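Transcription termination factor FttA (PDB 2XR1) probably terminates transcription by cutting nascent RNA at the exit channel of RNA polymerase and degrading the released RNA, using a two-zinc nuclease site. Local coordinates at residues T244-D249 with R273-L278; L248-L253 with T353-Y358; H328-G331 with G335-I338; Y358-T361 with D365-V368; G422-V427 with G449-A454. All coordinates share one frame; numbering follows the deposited sequence.

Contact 1 of 5, residues T244-D249 with R273-L278. With ZN (zinc ion), chain E; ZN (zinc ion), chain F.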
# COMPACT_ATOMS: atom_id res chain seq x y z
N THR B 244 -20.20 -7.12 -2.69
CA THR B 244 -21.00 -7.14 -1.49
C THR B 244 -22.49 -7.01 -1.81
O THR B 244 -23.31 -7.63 -1.13
CB THR B 244 -20.61 -6.00 -0.57
OG1 THR B 244 -20.81 -4.80 -1.27
CG2 THR B 244 -19.17 -6.08 -0.13
N HIS B 245 -22.83 -6.22 -2.82
CA HIS B 245 -24.21 -6.12 -3.27
C HIS B 245 -24.23 -5.46 -4.64
O HIS B 245 -23.20 -5.01 -5.12
CB HIS B 245 -25.13 -5.36 -2.28
CG HIS B 245 -24.79 -3.91 -2.09
ND1 HIS B 245 -23.66 -3.49 -1.41
CD2 HIS B 245 -25.46 -2.79 -2.45
CE1 HIS B 245 -23.65 -2.16 -1.37
NE2 HIS B 245 -24.74 -1.71 -1.97
N ALA B 246 -25.40 -5.43 -5.27
CA ALA B 246 -25.49 -5.15 -6.69
C ALA B 246 -25.38 -3.71 -7.08
O ALA B 246 -25.32 -3.42 -8.24
CB ALA B 246 -26.78 -5.71 -7.26
N HIS B 247 -25.33 -2.79 -6.12
CA HIS B 247 -25.31 -1.37 -6.46
C HIS B 247 -24.10 -1.02 -7.33
O HIS B 247 -22.99 -1.49 -7.10
CB HIS B 247 -25.37 -0.50 -5.23
CG HIS B 247 -26.74 -0.32 -4.66
ND1 HIS B 247 -26.96 -0.13 -3.31
CD2 HIS B 247 -27.95 -0.27 -5.25
CE1 HIS B 247 -28.26 0.02 -3.10
NE2 HIS B 247 -28.88 -0.07 -4.26
N LEU B 248 -24.34 -0.18 -8.33
CA LEU B 248 -23.30 0.25 -9.24
C LEU B 248 -22.06 0.76 -8.52
O LEU B 248 -20.96 0.44 -8.92
CB LEU B 248 -23.83 1.26 -10.25
CG LEU B 248 -24.38 0.50 -11.47
CD1 LEU B 248 -25.28 1.37 -12.31
CD2 LEU B 248 -23.25 -0.15 -12.31
N ASP B 249 -22.24 1.50 -7.42
CA ASP B 249 -21.13 2.08 -6.67
C ASP B 249 -20.35 1.01 -5.95
O ASP B 249 -19.50 1.35 -5.17
CB ASP B 249 -21.61 3.20 -5.70
CG ASP B 249 -22.52 2.67 -4.53
OD1 ASP B 249 -23.57 2.06 -4.84
OD2 ASP B 249 -22.22 2.86 -3.31
N ARG B 273 -25.81 -11.58 -8.28
CA ARG B 273 -25.31 -11.94 -9.58
C ARG B 273 -26.27 -11.42 -10.64
O ARG B 273 -25.87 -10.74 -11.58
CB ARG B 273 -25.24 -13.44 -9.65
CG ARG B 273 -24.25 -13.93 -10.65
CD ARG B 273 -24.88 -14.47 -11.85
NE ARG B 273 -25.79 -15.58 -11.63
CZ ARG B 273 -25.52 -16.86 -11.89
NH1 ARG B 273 -24.30 -17.26 -12.31
NH2 ARG B 273 -26.47 -17.78 -11.72
N ASP B 274 -27.55 -11.72 -10.45
CA ASP B 274 -28.56 -11.35 -11.44
C ASP B 274 -28.72 -9.83 -11.60
O ASP B 274 -28.83 -9.33 -12.73
CB ASP B 274 -29.88 -11.99 -11.07
CG ASP B 274 -29.85 -13.53 -11.16
OD1 ASP B 274 -28.89 -14.10 -11.76
OD2 ASP B 274 -30.80 -14.18 -10.65
N LEU B 275 -28.70 -9.11 -10.46
CA LEU B 275 -28.86 -7.67 -10.45
C LEU B 275 -27.66 -7.02 -11.09
O LEU B 275 -27.82 -6.13 -11.91
CB LEU B 275 -29.09 -7.14 -9.05
CG LEU B 275 -30.41 -7.59 -8.42
CD1 LEU B 275 -30.46 -7.44 -6.87
CD2 LEU B 275 -31.53 -6.88 -9.14
N MET B 276 -26.47 -7.50 -10.77
CA MET B 276 -25.23 -6.96 -11.28
C MET B 276 -25.21 -6.98 -12.81
O MET B 276 -24.81 -6.01 -13.46
CB MET B 276 -24.07 -7.79 -10.74
CG MET B 276 -22.73 -7.55 -11.44
SD MET B 276 -21.36 -8.25 -10.45
CE MET B 276 -21.53 -10.01 -10.81
N VAL B 277 -25.63 -8.10 -13.40
CA VAL B 277 -25.68 -8.17 -14.86
C VAL B 277 -26.67 -7.14 -15.42
O VAL B 277 -26.40 -6.44 -16.39
CB VAL B 277 -26.02 -9.62 -15.34
CG1 VAL B 277 -26.50 -9.65 -16.80
CG2 VAL B 277 -24.78 -10.51 -15.17
N LEU B 278 -27.83 -7.07 -14.78
CA LEU B 278 -28.88 -6.14 -15.21
C LEU B 278 -28.39 -4.71 -15.16
O LEU B 278 -28.49 -3.97 -16.16
CB LEU B 278 -30.10 -6.25 -14.30
CG LEU B 278 -31.27 -5.39 -14.71
CD1 LEU B 278 -31.79 -5.88 -16.03
CD2 LEU B 278 -32.33 -5.43 -13.66
ZN ZN E . -25.72 0.23 -1.75
ZN ZN F . -23.06 2.05 -1.57

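Contact 2 of 5, residues L248-L253 with T353-Y358. With ZN (zinc ion), chain F; ZN (zinc ion), chain E.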
# COMPACT_ATOMS: atom_id res chain seq x y z
N LEU B 248 -24.34 -0.18 -8.33
CA LEU B 248 -23.30 0.25 -9.24
C LEU B 248 -22.06 0.76 -8.52
O LEU B 248 -20.96 0.44 -8.92
CB LEU B 248 -23.83 1.26 -10.25
CG LEU B 248 -24.38 0.50 -11.47
CD1 LEU B 248 -25.28 1.37 -12.31
CD2 LEU B 248 -23.25 -0.15 -12.31
N ASP B 249 -22.24 1.50 -7.42
CA ASP B 249 -21.13 2.08 -6.67
C ASP B 249 -20.35 1.01 -5.95
O ASP B 249 -19.50 1.35 -5.17
CB ASP B 249 -21.61 3.20 -5.70
CG ASP B 249 -22.52 2.67 -4.53
OD1 ASP B 249 -23.57 2.06 -4.84
OD2 ASP B 249 -22.22 2.86 -3.31
N HIS B 250 -20.68 -0.27 -6.15
CA HIS B 250 -19.91 -1.40 -5.60
C HIS B 250 -19.45 -2.52 -6.58
O HIS B 250 -18.52 -3.29 -6.25
CB HIS B 250 -20.71 -2.06 -4.50
CG HIS B 250 -21.01 -1.15 -3.35
ND1 HIS B 250 -20.32 -1.17 -2.16
CD2 HIS B 250 -21.93 -0.16 -3.24
CE1 HIS B 250 -20.80 -0.23 -1.37
NE2 HIS B 250 -21.77 0.40 -1.99
N GLN B 251 -20.14 -2.66 -7.71
CA GLN B 251 -19.84 -3.66 -8.74
C GLN B 251 -19.57 -3.03 -10.12
O GLN B 251 -19.00 -3.67 -11.01
CB GLN B 251 -20.97 -4.69 -8.85
CG GLN B 251 -22.45 -4.15 -9.04
CD GLN B 251 -22.80 -3.76 -10.48
OE1 GLN B 251 -21.98 -3.88 -11.40
NE2 GLN B 251 -24.02 -3.28 -10.68
N GLY B 252 -19.94 -1.78 -10.29
CA GLY B 252 -19.96 -1.20 -11.62
C GLY B 252 -18.69 -1.22 -12.46
O GLY B 252 -18.76 -1.16 -13.67
N LEU B 253 -17.52 -1.29 -11.83
CA LEU B 253 -16.27 -1.37 -12.56
C LEU B 253 -15.61 -2.74 -12.45
O LEU B 253 -14.50 -2.94 -12.95
CB LEU B 253 -15.32 -0.28 -12.10
CG LEU B 253 -15.69 1.13 -12.61
CD1 LEU B 253 -14.74 2.14 -12.01
CD2 LEU B 253 -15.66 1.21 -14.10
N THR B 353 -18.63 -4.81 6.13
CA THR B 353 -20.09 -4.80 6.22
C THR B 353 -20.72 -4.57 4.90
O THR B 353 -21.85 -5.00 4.69
CB THR B 353 -20.63 -3.69 7.18
OG1 THR B 353 -20.22 -2.43 6.67
CG2 THR B 353 -20.10 -3.84 8.60
N GLY B 354 -20.03 -3.91 3.98
CA GLY B 354 -20.71 -3.37 2.77
C GLY B 354 -21.75 -2.37 3.30
O GLY B 354 -21.59 -1.83 4.41
N ASP B 355 -22.79 -2.13 2.51
CA ASP B 355 -23.90 -1.30 2.91
C ASP B 355 -24.86 -2.22 3.70
O ASP B 355 -25.05 -3.38 3.32
CB ASP B 355 -24.58 -0.70 1.69
CG ASP B 355 -23.69 0.32 0.92
OD1 ASP B 355 -22.58 0.59 1.45
OD2 ASP B 355 -24.10 0.84 -0.19
N TYR B 356 -25.41 -1.75 4.82
CA TYR B 356 -26.27 -2.55 5.62
C TYR B 356 -27.32 -1.77 6.35
O TYR B 356 -27.16 -0.56 6.53
CB TYR B 356 -25.48 -3.33 6.65
CG TYR B 356 -24.77 -2.53 7.70
CD1 TYR B 356 -23.47 -2.05 7.49
CD2 TYR B 356 -25.35 -2.33 8.95
CE1 TYR B 356 -22.80 -1.35 8.49
CE2 TYR B 356 -24.70 -1.66 9.97
CZ TYR B 356 -23.43 -1.15 9.73
OH TYR B 356 -22.77 -0.49 10.73
N LYS B 357 -28.37 -2.46 6.81
CA LYS B 357 -29.38 -1.87 7.65
C LYS B 357 -29.72 -2.77 8.83
O LYS B 357 -30.35 -3.81 8.68
CB LYS B 357 -30.65 -1.57 6.85
CG LYS B 357 -31.68 -0.78 7.65
CD LYS B 357 -32.51 0.19 6.78
CE LYS B 357 -33.61 0.97 7.54
NZ LYS B 357 -33.10 2.15 8.30
N TYR B 358 -29.34 -2.29 10.01
CA TYR B 358 -29.58 -3.00 11.26
C TYR B 358 -30.95 -2.74 11.76
O TYR B 358 -31.11 -2.14 12.77
CB TYR B 358 -28.54 -2.57 12.29
CG TYR B 358 -28.46 -3.43 13.53
CD1 TYR B 358 -28.52 -4.81 13.44
CD2 TYR B 358 -28.28 -2.86 14.79
CE1 TYR B 358 -28.46 -5.59 14.56
CE2 TYR B 358 -28.19 -3.64 15.92
CZ TYR B 358 -28.29 -5.00 15.79
OH TYR B 358 -28.20 -5.82 16.86
ZN ZN F . -23.06 2.05 -1.57
ZN ZN E . -25.72 0.23 -1.75

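Contact 3 of 5, residues H328-G331 with G335-I338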
# COMPACT_ATOMS: atom_id res chain seq x y z
N HIS B 328 -23.35 -13.05 4.99
CA HIS B 328 -24.51 -13.02 5.88
C HIS B 328 -25.44 -11.89 5.43
O HIS B 328 -25.03 -10.97 4.76
CB HIS B 328 -24.10 -12.76 7.32
CG HIS B 328 -23.16 -13.77 7.91
ND1 HIS B 328 -23.59 -14.79 8.74
CD2 HIS B 328 -21.81 -13.85 7.89
CE1 HIS B 328 -22.54 -15.48 9.16
NE2 HIS B 328 -21.45 -14.93 8.66
N ASN B 329 -26.70 -11.94 5.87
CA ASN B 329 -27.66 -10.94 5.48
C ASN B 329 -27.25 -9.52 5.89
O ASN B 329 -26.88 -9.28 7.02
CB ASN B 329 -29.02 -11.25 6.08
CG ASN B 329 -30.07 -10.23 5.64
OD1 ASN B 329 -30.52 -10.23 4.51
ND2 ASN B 329 -30.48 -9.35 6.56
N ALA B 330 -27.33 -8.57 4.97
CA ALA B 330 -26.94 -7.18 5.30
C ALA B 330 -28.17 -6.31 5.51
O ALA B 330 -28.06 -5.28 6.13
CB ALA B 330 -26.08 -6.57 4.21
N GLY B 331 -29.31 -6.71 4.95
CA GLY B 331 -30.55 -5.95 5.08
C GLY B 331 -30.66 -4.72 4.21
O GLY B 331 -31.56 -3.92 4.39
N GLY B 335 -30.12 -9.51 -1.60
CA GLY B 335 -28.88 -10.27 -1.78
C GLY B 335 -27.69 -9.61 -1.17
O GLY B 335 -26.60 -10.14 -1.29
N SER B 336 -27.89 -8.47 -0.52
CA SER B 336 -26.77 -7.72 0.09
C SER B 336 -26.11 -8.55 1.17
O SER B 336 -26.76 -9.24 1.94
CB SER B 336 -27.21 -6.36 0.66
OG SER B 336 -28.10 -6.45 1.79
N ALA B 337 -24.81 -8.53 1.22
CA ALA B 337 -24.12 -9.40 2.14
C ALA B 337 -23.18 -8.62 3.01
O ALA B 337 -22.73 -7.55 2.69
CB ALA B 337 -23.38 -10.51 1.42
N ILE B 338 -22.98 -9.17 4.17
CA ILE B 338 -21.91 -8.81 5.07
C ILE B 338 -20.86 -9.90 4.85
O ILE B 338 -21.15 -11.07 4.80
CB ILE B 338 -22.45 -8.82 6.53
CG1 ILE B 338 -23.26 -7.54 6.77
CG2 ILE B 338 -21.31 -8.92 7.50
CD1 ILE B 338 -23.99 -7.58 8.00
O HOH W 1 -30.30 -8.07 2.36

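Contact 4 of 5, residues Y358-T361 with D365-V368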
# COMPACT_ATOMS: atom_id res chain seq x y z
N TYR B 358 -29.34 -2.29 10.01
CA TYR B 358 -29.58 -3.00 11.26
C TYR B 358 -30.95 -2.74 11.76
O TYR B 358 -31.11 -2.14 12.77
CB TYR B 358 -28.54 -2.57 12.29
CG TYR B 358 -28.46 -3.43 13.53
CD1 TYR B 358 -28.52 -4.81 13.44
CD2 TYR B 358 -28.28 -2.86 14.79
CE1 TYR B 358 -28.46 -5.59 14.56
CE2 TYR B 358 -28.19 -3.64 15.92
CZ TYR B 358 -28.29 -5.00 15.79
OH TYR B 358 -28.20 -5.82 16.86
N GLU B 359 -31.95 -3.20 11.03
CA GLU B 359 -33.35 -2.99 11.39
C GLU B 359 -34.18 -3.84 10.49
O GLU B 359 -33.83 -4.01 9.37
CB GLU B 359 -33.76 -1.55 11.23
CG GLU B 359 -35.22 -1.30 11.68
CD GLU B 359 -35.79 0.04 11.18
OE1 GLU B 359 -35.02 0.86 10.61
OE2 GLU B 359 -37.02 0.27 11.37
N LYS B 360 -35.26 -4.42 10.98
CA LYS B 360 -36.15 -5.22 10.13
C LYS B 360 -36.97 -4.26 9.27
O LYS B 360 -37.55 -3.34 9.79
CB LYS B 360 -37.12 -6.07 10.96
CG LYS B 360 -37.64 -7.34 10.21
CD LYS B 360 -39.19 -7.42 10.19
CE LYS B 360 -39.70 -8.87 10.16
NZ LYS B 360 -41.06 -8.95 10.73
N THR B 361 -37.03 -4.51 7.97
CA THR B 361 -37.71 -3.63 7.03
C THR B 361 -38.82 -4.41 6.36
O THR B 361 -39.00 -5.59 6.67
CB THR B 361 -36.71 -3.05 6.00
OG1 THR B 361 -36.08 -4.11 5.26
CG2 THR B 361 -35.64 -2.18 6.72
N ASP B 365 -34.50 -8.84 6.58
CA ASP B 365 -34.23 -9.01 8.01
C ASP B 365 -33.05 -8.10 8.35
O ASP B 365 -32.37 -7.63 7.47
CB ASP B 365 -33.89 -10.45 8.35
CG ASP B 365 -35.03 -11.42 8.06
OD1 ASP B 365 -36.13 -11.32 8.70
OD2 ASP B 365 -34.79 -12.33 7.19
N PRO B 366 -32.82 -7.86 9.65
CA PRO B 366 -31.73 -6.97 10.03
C PRO B 366 -30.40 -7.50 9.64
O PRO B 366 -30.23 -8.70 9.57
CB PRO B 366 -31.81 -6.92 11.57
CG PRO B 366 -33.13 -7.57 11.98
CD PRO B 366 -33.62 -8.36 10.81
N ALA B 367 -29.46 -6.61 9.37
CA ALA B 367 -28.08 -6.95 9.15
C ALA B 367 -27.65 -7.86 10.29
O ALA B 367 -28.13 -7.71 11.42
CB ALA B 367 -27.23 -5.66 9.09
N VAL B 368 -26.75 -8.80 10.00
CA VAL B 368 -26.24 -9.74 10.99
C VAL B 368 -24.96 -9.18 11.64
O VAL B 368 -24.06 -8.68 10.96
CB VAL B 368 -25.97 -11.17 10.36
CG1 VAL B 368 -24.95 -12.00 11.22
CG2 VAL B 368 -27.26 -11.88 10.13

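Contact 5 of 5, residues G422-V427 with G449-A454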
# COMPACT_ATOMS: atom_id res chain seq x y z
N GLY B 422 -33.49 -1.19 -4.71
CA GLY B 422 -33.25 -0.44 -3.50
C GLY B 422 -34.47 0.41 -3.19
O GLY B 422 -35.49 -0.09 -2.64
N ARG B 423 -34.44 1.68 -3.56
CA ARG B 423 -35.44 2.61 -3.02
C ARG B 423 -36.79 2.41 -3.69
O ARG B 423 -37.83 2.66 -3.10
CB ARG B 423 -34.97 4.05 -3.20
CG ARG B 423 -33.66 4.34 -2.55
CD ARG B 423 -33.11 5.60 -3.01
NE ARG B 423 -31.89 5.87 -2.27
CZ ARG B 423 -31.27 7.04 -2.20
NH1 ARG B 423 -31.76 8.08 -2.85
NH2 ARG B 423 -30.17 7.15 -1.47
N SER B 424 -36.76 1.95 -4.93
CA SER B 424 -37.96 1.71 -5.65
C SER B 424 -38.82 0.63 -5.00
O SER B 424 -40.03 0.80 -4.81
CB SER B 424 -37.60 1.33 -7.07
OG SER B 424 -36.76 0.19 -7.09
N GLN B 425 -38.23 -0.50 -4.61
CA GLN B 425 -39.07 -1.62 -4.14
C GLN B 425 -39.77 -1.29 -2.83
O GLN B 425 -40.99 -1.48 -2.73
CB GLN B 425 -38.28 -2.92 -4.03
CG GLN B 425 -38.00 -3.57 -5.39
CD GLN B 425 -36.82 -3.00 -6.12
OE1 GLN B 425 -35.86 -2.52 -5.52
NE2 GLN B 425 -36.87 -3.08 -7.44
N GLU B 426 -39.04 -0.74 -1.86
CA GLU B 426 -39.67 -0.34 -0.59
C GLU B 426 -40.76 0.71 -0.84
O GLU B 426 -41.84 0.65 -0.22
CB GLU B 426 -38.67 0.14 0.49
CG GLU B 426 -38.31 -0.94 1.59
CD GLU B 426 -38.23 -0.42 3.10
OE1 GLU B 426 -37.16 0.19 3.53
OE2 GLU B 426 -39.23 -0.67 3.85
N VAL B 427 -40.53 1.63 -1.77
CA VAL B 427 -41.56 2.62 -2.08
C VAL B 427 -42.80 1.96 -2.66
O VAL B 427 -43.91 2.30 -2.30
CB VAL B 427 -41.06 3.73 -3.03
CG1 VAL B 427 -42.20 4.65 -3.42
CG2 VAL B 427 -39.97 4.51 -2.41
N GLY B 449 -37.09 2.73 -16.26
CA GLY B 449 -35.66 2.47 -16.14
C GLY B 449 -35.18 1.24 -15.38
O GLY B 449 -34.24 1.35 -14.56
N MET B 450 -35.76 0.08 -15.68
CA MET B 450 -35.35 -1.23 -15.13
C MET B 450 -35.85 -1.57 -13.72
O MET B 450 -35.54 -2.65 -13.19
CB MET B 450 -33.83 -1.47 -15.20
CG MET B 450 -33.16 -1.18 -16.53
SD MET B 450 -33.72 -2.22 -17.86
CE MET B 450 -32.23 -3.23 -18.10
N ILE B 451 -36.66 -0.71 -13.13
CA ILE B 451 -37.23 -0.99 -11.83
C ILE B 451 -38.01 -2.28 -11.85
O ILE B 451 -37.84 -3.14 -10.98
CB ILE B 451 -38.15 0.13 -11.35
CG1 ILE B 451 -37.31 1.34 -10.97
CG2 ILE B 451 -38.96 -0.32 -10.15
CD1 ILE B 451 -38.14 2.52 -10.66
N TRP B 452 -38.87 -2.40 -12.85
CA TRP B 452 -39.77 -3.54 -12.95
C TRP B 452 -39.04 -4.88 -13.14
O TRP B 452 -39.34 -5.87 -12.48
CB TRP B 452 -40.72 -3.32 -14.11
CG TRP B 452 -41.71 -4.40 -14.27
CD1 TRP B 452 -41.85 -5.22 -15.32
CD2 TRP B 452 -42.70 -4.79 -13.31
NE1 TRP B 452 -42.88 -6.09 -15.11
CE2 TRP B 452 -43.41 -5.86 -13.87
CE3 TRP B 452 -43.04 -4.34 -12.02
CZ2 TRP B 452 -44.47 -6.49 -13.20
CZ3 TRP B 452 -44.08 -4.96 -11.35
CH2 TRP B 452 -44.79 -6.04 -11.95
N GLU B 453 -38.12 -4.93 -14.09
CA GLU B 453 -37.26 -6.10 -14.26
C GLU B 453 -36.47 -6.42 -12.98
O GLU B 453 -36.30 -7.60 -12.62
CB GLU B 453 -36.33 -5.87 -15.44
CG GLU B 453 -35.35 -7.00 -15.76
CD GLU B 453 -35.99 -8.35 -15.94
OE1 GLU B 453 -36.99 -8.47 -16.73
OE2 GLU B 453 -35.48 -9.28 -15.29
N ALA B 454 -36.02 -5.38 -12.27
CA ALA B 454 -35.32 -5.58 -10.97
C ALA B 454 -36.24 -6.21 -9.95
O ALA B 454 -35.82 -7.01 -9.12
CB ALA B 454 -34.79 -4.30 -10.46

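Contact 1 of 5, residues T244-D249 with R273-L278
Ala246 is the residue that meets Leu275 and Met276, and it sits in the middle of a row of zinc ligands that face the other way. Starting from Thr244, OG1 accepts a hydrogen bond of 3.1 Å from ND1 of His245, with an N-H...O angle of 143° and the oxygen tilted 24° from the ring plane. The same hydroxyl pairs with Asp212, so Asp212 and Thr244 form a second shell that probably sets the rotation of the His245 imidazole. The other nitrogen of that ring, NE2, binds the first zinc ion at 2.2 Å.

At Ala246 the chain turns its methyl group to helix 270-290. CB packs on Leu275 CB at 3.3 Å and also lies 4.0 Å from Met276 N, so the small side chain sits directly on the helix backbone; the CA atoms of Ala246 and Met276 are 4.9 Å apart. Its carbonyl oxygen receives the side-chain amide of Gln251.

His247, the N-cap of helix 248-251, points away from helix 270-290 again and brings ND1 to 2.0 Å from the first zinc, while its NE2 pairs with Val421 O. Asp249 then reaches the second zinc through OD2 at 2.1 Å, a chi1 of 66° turning its carboxylate to the metal.

With His250 following, residues 245 to 250 spell His-Ala-His-Leu-Asp-His, the HxHxDH signature of the metallo-beta-lactamase fold, here backed by a helix through its alanine.

Contact 2 of 5, residues L248-L253 with T353-Y358
This is a contact made through metal: His250 and Asp249 on one side and Asp355 on the other meet at the second zinc ion, in the buried active site of the metallo-beta-lactamase fold. No hydrogen bond crosses between the segments. His250 NE2 binds the zinc at 2.1 Å, and Asp355 OD2 binds it at the same distance, 2.1 Å. The 3.0 Å between His250 NE2 and Asp355 OD2 is thus the spacing of two ligands on one ion. The His250 ring stands almost square to the Asp355 carboxylate, with 89° between the planes.

Asp355 OD2 also holds the first zinc, at 2.3 Å, so this single oxygen bridges both ions. The other oxygen, OD1, turns toward the histidine and lies 3.4 Å from His250 CE1. The Asp249 carboxylate arrives from the opposite direction, its OD2 4.2 Å from Asp355 OD2, and the zinc between them would offset the repulsion of like charges. The other ring nitrogen of His250, ND1, pairs with Asp212, which probably orients the ring, and His607 completes the second zinc site.

Gly354, with positive phi, turns the chain into Asp355 just beyond strand 348-352. Around the site, Gln251 packs on Met276 of helix 270-290, Thr353 lies against strand 376-380, and Thr353 and Tyr356 touch helix 586-594.

Contact 3 of 5, residues H328-G331 with G335-I338
His328 and Ile338 form the tight end of this hairpin, an antiparallel hydrogen-bonded pair joining strands 323-329 and 337-343. His328 N gives its hydrogen to Ile338 O at 3.0 Å, and Ile338 N returns a bond to His328 O at 2.8 Å. With CG1 beside its own backbone N (chi1 -78°), Ile338 sends that branch along the partner strand: CG1 packs on Ala330 CB at 3.9 Å, and the terminal CD1 lies 3.5 Å from Asn329 O.

Toward the turn the pairing slackens. Ala330 N still reaches Ser336 O at 3.2 Å, but from 52° above the carbonyl plane, so the bond is made off the lone pairs. Beyond it a water bridges the polar groups, while Ser336 OG still touches Ala330 CB. The water donates to Asn329 OD1 at 3.1 Å, joins Ser336 OG at 2.8 Å and weakly accepts from Gly331 N.

The hydroxyl of Ser336 also bonds to His332 N and Ile333 O, while Asn329 ND2 is taken by Asp365 O. Backbone pairing therefore fixes the strand ends, and polar side chains with one water tie down the turn that carries His332, a ligand of the first zinc.

Contact 4 of 5, residues Y358-T361 with D365-V368
The side chain of Lys360 starts beside Pro366 CD and crosses the proline at a slant, and it can be traced outward from there. Its CB is 4.2 Å from Pro366 CD. CG, set anti to the backbone N, stays beside the same ring atom and comes within 4.4 Å of Asp365 CA. The chain then bends at chi2 (-126°), and CD and CE carry the amine off from the proline. NZ ends in a salt bridge with Asp468 of the Beta-Casp region; Asp365 OD1, 5.8 Å from NZ, could at most add a weak long-range attraction.

Both segments belong to the long loop between strands 348-352 and 376-380 of the metallo-beta-lactamase fold, downstream of the bridging zinc ligand Asp355. Here 358-361 and 365-368 meet by van der Waals contact alone, while hydrogen bonds such as Thr361 OG1 with Phe364 N and Ala367 with Lys357 hold the bend. Pro366 turns one face of its ring to the Glu359-Lys360 backbone, with CB 3.8 Å from Glu359 N and CG 3.9 Å from Lys360 N.

At the far end, Tyr358 turns its ring edge to the Ala367 carbonyl: CD1 is 3.6 Å from Ala367 O, which lies near the ring plane. Pro366 CB approaches the same ring obliquely, 4.3 Å from Tyr358 CD1. Tyr592 of helix 586-594 makes an edge-to-face pair with Tyr358, and the Glu359 carboxylate reaches Gln588 on that helix.

Contact 5 of 5, residues G422-V427 with G449-A454
Ser424 and Ile451 make the first shell, a small apolar touch near the starts of two helices. Ile451 lays its branches around the serine methylene: CG2 is 3.7 Å and CD1 3.8 Å from Ser424 CB. One residue on, the Gln425 amide spans the gap, its NE2 3.9 Å from Ala454 CB. The same nitrogen stands 3.7 Å from Ile451 O, too far to count as a bond.

What holds these groups lies just behind them. A bend at chi2 (83°) folds Gln425 back on its own helix start, where OE1 takes the hydrogen of Gly422 N at 2.8 Å, nearly along the C=O axis. Its NE2 is gripped by Ala420 O and by Thr455 OG1 of the other helix, so both ends of the amide are fixed and its flip is settled. The Ser424 hydroxyl goes to the carbonyls of Phe419 and Ala420.

Further out, Ile451 and Val427 both rest on Leu508 of strand 506-509, in the middle of a six-stranded parallel sheet. Helices 423-436 and 451-460, each following a strand of that sheet, packed together at their N-terminal ends, belong to the alpha/beta architecture of the beta-CASP domain.

Contacts 1 and 2 share helix 248-251 and both zinc ions, with centres about 9 Å apart. Contact 3, which falls along the chain between the two segments of contact 2, lies about 10 Å from it, tied on by the Ala330 to Lys357 backbone bond; Thr244 links it likewise to contact 1. Contact 4 starts at Tyr358, where contact 2 ends, and is joined to contact 3 through Asn329. Contact 5, last along the chain, meets contact 1 where Leu278 packs on Met450 and Glu453, and contact 4 where Thr361 touches Glu426. Loops and a short helix of the metallo-beta-lactamase part hold the zincs, and the beta-CASP domain packs against that part through helix 270-290.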